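Long-range contact in cell wall surface anchor family protein (Streptococcus agalactiae serogroup V, PDB 3PF2), which forms the shaft of the type 1 pilus on the group B streptococcal surface as its major pilin, here as a C-terminal fragment: residues 248-256 with 288-296. Residues are numbered along the deposited sequence; the frame is centred on the assembly and turned at random.
Sequences FEIKGLAYA and FTVSQTSYN
Tyr-295 reaches across to strand 248-253 with its phenol end. With CG anti to the backbone N (chi1 -168°), the ring is carried out toward that strand. There its OH donates to Glu-249 OE1 at 2.6 Å. That oxygen lies at the ring edge, in the ring plane, yet is met from 36° out of the carboxylate plane, and the two planes stand 84° apart. Lys-251 follows from the same strand: its chain bends at chi3, bringing CE within 3.5 Å of Tyr-295 CZ, while NZ gives the hydroxyl only a weak bond. Salt bridges from Lys-251 to Asp-305 and from Glu-249 to Arg-185 tie down both charged ends.

At the other end, the Tyr-255 ring lies over the peptide that opens the type I turn 291-294. Ser-291 C sits over one face toward the rim, and Tyr-255 CE1 is 3.4 Å from Gln-292 N. The Tyr-255 hydroxyl bonds Ala-261 O. Val-290 fills in between, its CG1 3.8 Å from Tyr-255 CB and its CG2 4.2 Å from Leu-253 CD1.

The axes of segments 248-253 and 288-290 approach to 9.7 Å. Their strands belong to different sheets of the prealbumin-like domain: 247-253 pairs with 178-190, whereas 286-290 is the outermost strand beside 266-274.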
loop_
_atom_site.group_PDB
_atom_site.type_symbol
_atom_site.label_atom_id
_atom_site.label_comp_id
_atom_site.label_asym_id
_atom_site.label_seq_id
_atom_site.Cartn_x
_atom_site.Cartn_y
_atom_site.Cartn_z
ATOM N N PHE A 248 14.242 -17.753 11.988
ATOM C CA PHE A 248 14.313 -16.813 10.890
ATOM C C PHE A 248 12.922 -16.283 10.594
ATOM O O PHE A 248 11.938 -16.795 11.133
ATOM C CB PHE A 248 15.004 -17.397 9.645
ATOM C CG PHE A 248 14.302 -18.578 9.016
ATOM C CD1 PHE A 248 13.561 -18.403 7.844
ATOM C CD2 PHE A 248 14.429 -19.863 9.540
ATOM C CE1 PHE A 248 12.949 -19.478 7.214
ATOM C CE2 PHE A 248 13.806 -20.958 8.925
ATOM C CZ PHE A 248 13.066 -20.762 7.750
ATOM N N GLU A 249 12.858 -15.250 9.763
ATOM C CA GLU A 249 11.599 -14.544 9.496
ATOM C C GLU A 249 11.585 -13.983 8.086
ATOM O O GLU A 249 12.632 -13.823 7.460
ATOM C CB GLU A 249 11.426 -13.372 10.477
ATOM C CG GLU A 249 11.384 -13.762 11.956
ATOM C CD GLU A 249 11.207 -12.576 12.868
ATOM O OE1 GLU A 249 11.290 -11.420 12.381
ATOM O OE2 GLU A 249 10.978 -12.809 14.077
ATOM N N ILE A 250 10.387 -13.691 7.577
ATOM C CA ILE A 250 10.254 -12.878 6.374
ATOM C C ILE A 250 9.222 -11.797 6.690
ATOM O O ILE A 250 8.155 -12.091 7.242
ATOM C CB ILE A 250 9.878 -13.725 5.120
ATOM C CG1 ILE A 250 9.791 -12.853 3.855
ATOM C CG2 ILE A 250 8.560 -14.481 5.334
ATOM C CD1 ILE A 250 11.132 -12.279 3.392
ATOM N N LYS A 251 9.544 -10.555 6.344
ATOM C CA LYS A 251 8.665 -9.423 6.637
ATOM C C LYS A 251 8.237 -8.727 5.356
ATOM O O LYS A 251 9.064 -8.421 4.492
ATOM C CB LYS A 251 9.347 -8.414 7.575
ATOM C CG LYS A 251 9.834 -9.023 8.890
ATOM C CD LYS A 251 10.381 -7.979 9.854
ATOM C CE LYS A 251 9.249 -7.211 10.520
ATOM N NZ LYS A 251 9.689 -6.441 11.732
ATOM N N GLY A 252 6.937 -8.501 5.230
ATOM C CA GLY A 252 6.435 -7.665 4.150
ATOM C C GLY A 252 5.900 -8.385 2.931
ATOM O O GLY A 252 6.059 -7.910 1.811
ATOM N N LEU A 253 5.280 -9.546 3.129
ATOM C CA LEU A 253 4.589 -10.215 2.034
ATOM C C LEU A 253 3.086 -9.953 2.022
ATOM O O LEU A 253 2.438 -9.924 3.072
ATOM C CB LEU A 253 4.815 -11.730 2.085
ATOM C CG LEU A 253 6.272 -12.181 2.077
ATOM C CD1 LEU A 253 6.293 -13.694 2.337
ATOM C CD2 LEU A 253 6.997 -11.823 0.764
ATOM N N ALA A 254 2.531 -9.829 0.816
ATOM C CA ALA A 254 1.094 -9.592 0.655
ATOM C C ALA A 254 0.251 -10.697 1.274
ATOM O O ALA A 254 0.610 -11.864 1.208
ATOM C CB ALA A 254 0.741 -9.459 -0.830
ATOM N N TYR A 255 -0.881 -10.321 1.856
ATOM C CA TYR A 255 -1.938 -11.283 2.189
ATOM C C TYR A 255 -3.227 -10.480 2.035
ATOM O O TYR A 255 -3.174 -9.243 1.910
ATOM C CB TYR A 255 -1.772 -11.847 3.622
ATOM C CG TYR A 255 -2.183 -10.849 4.681
ATOM C CD1 TYR A 255 -3.431 -10.941 5.308
ATOM C CD2 TYR A 255 -1.358 -9.767 4.992
ATOM C CE1 TYR A 255 -3.841 -9.986 6.239
ATOM C CE2 TYR A 255 -1.747 -8.813 5.928
ATOM C CZ TYR A 255 -2.995 -8.931 6.543
ATOM O OH TYR A 255 -3.365 -7.978 7.456
ATOM N N ALA A 256 -4.375 -11.151 2.037
ATOM C CA ALA A 256 -5.665 -10.461 1.880
ATOM C C ALA A 256 -5.610 -9.453 0.717
ATOM O O ALA A 256 -5.934 -8.269 0.865
ATOM C CB ALA A 256 -6.081 -9.788 3.204
ATOM N N PHE A 288 3.634 -22.306 3.924
ATOM C CA PHE A 288 3.219 -21.524 5.088
ATOM C C PHE A 288 2.218 -20.480 4.660
ATOM O O PHE A 288 2.078 -20.219 3.473
ATOM C CB PHE A 288 4.413 -20.863 5.800
ATOM C CG PHE A 288 5.125 -19.805 5.000
ATOM C CD1 PHE A 288 4.811 -18.437 5.165
ATOM C CD2 PHE A 288 6.151 -20.147 4.126
ATOM C CE1 PHE A 288 5.500 -17.435 4.454
ATOM C CE2 PHE A 288 6.847 -19.158 3.399
ATOM C CZ PHE A 288 6.533 -17.801 3.570
ATOM N N THR A 289 1.507 -19.893 5.620
ATOM C CA THR A 289 0.569 -18.831 5.272
ATOM C C THR A 289 0.906 -17.535 5.986
ATOM O O THR A 289 1.360 -17.543 7.130
ATOM C CB THR A 289 -0.887 -19.198 5.562
ATOM O OG1 THR A 289 -1.009 -19.598 6.926
ATOM C CG2 THR A 289 -1.362 -20.338 4.663
ATOM N N VAL A 290 0.698 -16.440 5.268
ATOM C CA VAL A 290 0.766 -15.098 5.808
ATOM C C VAL A 290 -0.667 -14.614 5.994
ATOM O O VAL A 290 -1.474 -14.674 5.055
ATOM C CB VAL A 290 1.516 -14.154 4.848
ATOM C CG1 VAL A 290 1.464 -12.709 5.381
ATOM C CG2 VAL A 290 2.965 -14.610 4.708
ATOM N N SER A 291 -0.980 -14.185 7.216
ATOM C CA SER A 291 -2.322 -13.721 7.590
ATOM C C SER A 291 -2.205 -12.444 8.409
ATOM O O SER A 291 -1.112 -11.929 8.611
ATOM C CB SER A 291 -3.014 -14.783 8.443
ATOM O OG SER A 291 -2.413 -14.856 9.738
ATOM N N GLN A 292 -3.327 -11.947 8.920
ATOM C CA GLN A 292 -3.263 -10.790 9.803
ATOM C C GLN A 292 -2.401 -11.051 11.048
ATOM O O GLN A 292 -1.739 -10.140 11.554
ATOM C CB GLN A 292 -4.668 -10.373 10.229
ATOM C CG GLN A 292 -4.666 -9.161 11.154
ATOM C CD GLN A 292 -6.052 -8.748 11.572
ATOM O OE1 GLN A 292 -6.877 -9.579 11.918
ATOM N NE2 GLN A 292 -6.314 -7.456 11.528
ATOM N N THR A 293 -2.390 -12.296 11.513
ATOM C CA THR A 293 -1.807 -12.623 12.813
ATOM C C THR A 293 -0.608 -13.576 12.753
ATOM O O THR A 293 -0.250 -14.195 13.762
ATOM C CB THR A 293 -2.878 -13.203 13.788
ATOM O OG1 THR A 293 -3.462 -14.392 13.213
ATOM C CG2 THR A 293 -3.974 -12.175 14.055
ATOM N N SER A 294 0.028 -13.680 11.593
ATOM C CA SER A 294 1.150 -14.619 11.432
ATOM C C SER A 294 2.498 -14.021 11.837
ATOM O O SER A 294 3.523 -14.702 11.801
ATOM C CB SER A 294 1.192 -15.172 9.984
ATOM O OG SER A 294 1.205 -14.125 9.027
ATOM N N TYR A 295 2.506 -12.744 12.234
ATOM C CA TYR A 295 3.747 -12.106 12.670
ATOM C C TYR A 295 3.529 -11.454 14.040
ATOM O O TYR A 295 4.269 -11.712 14.977
ATOM C CB TYR A 295 4.282 -11.082 11.650
ATOM C CG TYR A 295 5.704 -10.652 11.992
ATOM C CD1 TYR A 295 6.800 -11.395 11.554
ATOM C CD2 TYR A 295 5.944 -9.521 12.773
ATOM C CE1 TYR A 295 8.099 -11.020 11.876
ATOM C CE2 TYR A 295 7.234 -9.129 13.092
ATOM C CZ TYR A 295 8.309 -9.892 12.648
ATOM O OH TYR A 295 9.595 -9.520 12.960
ATOM N N ASN A 296 2.516 -10.606 14.119
ATOM C CA ASN A 296 2.025 -10.015 15.360
ATOM C C ASN A 296 0.717 -10.652 15.766
ATOM O O ASN A 296 -0.163 -10.848 14.934
ATOM C CB ASN A 296 1.788 -8.516 15.139
ATOM C CG ASN A 296 3.039 -7.786 14.679
ATOM O OD1 ASN A 296 3.016 -7.035 13.689
ATOM N ND2 ASN A 296 4.135 -7.996 15.388
#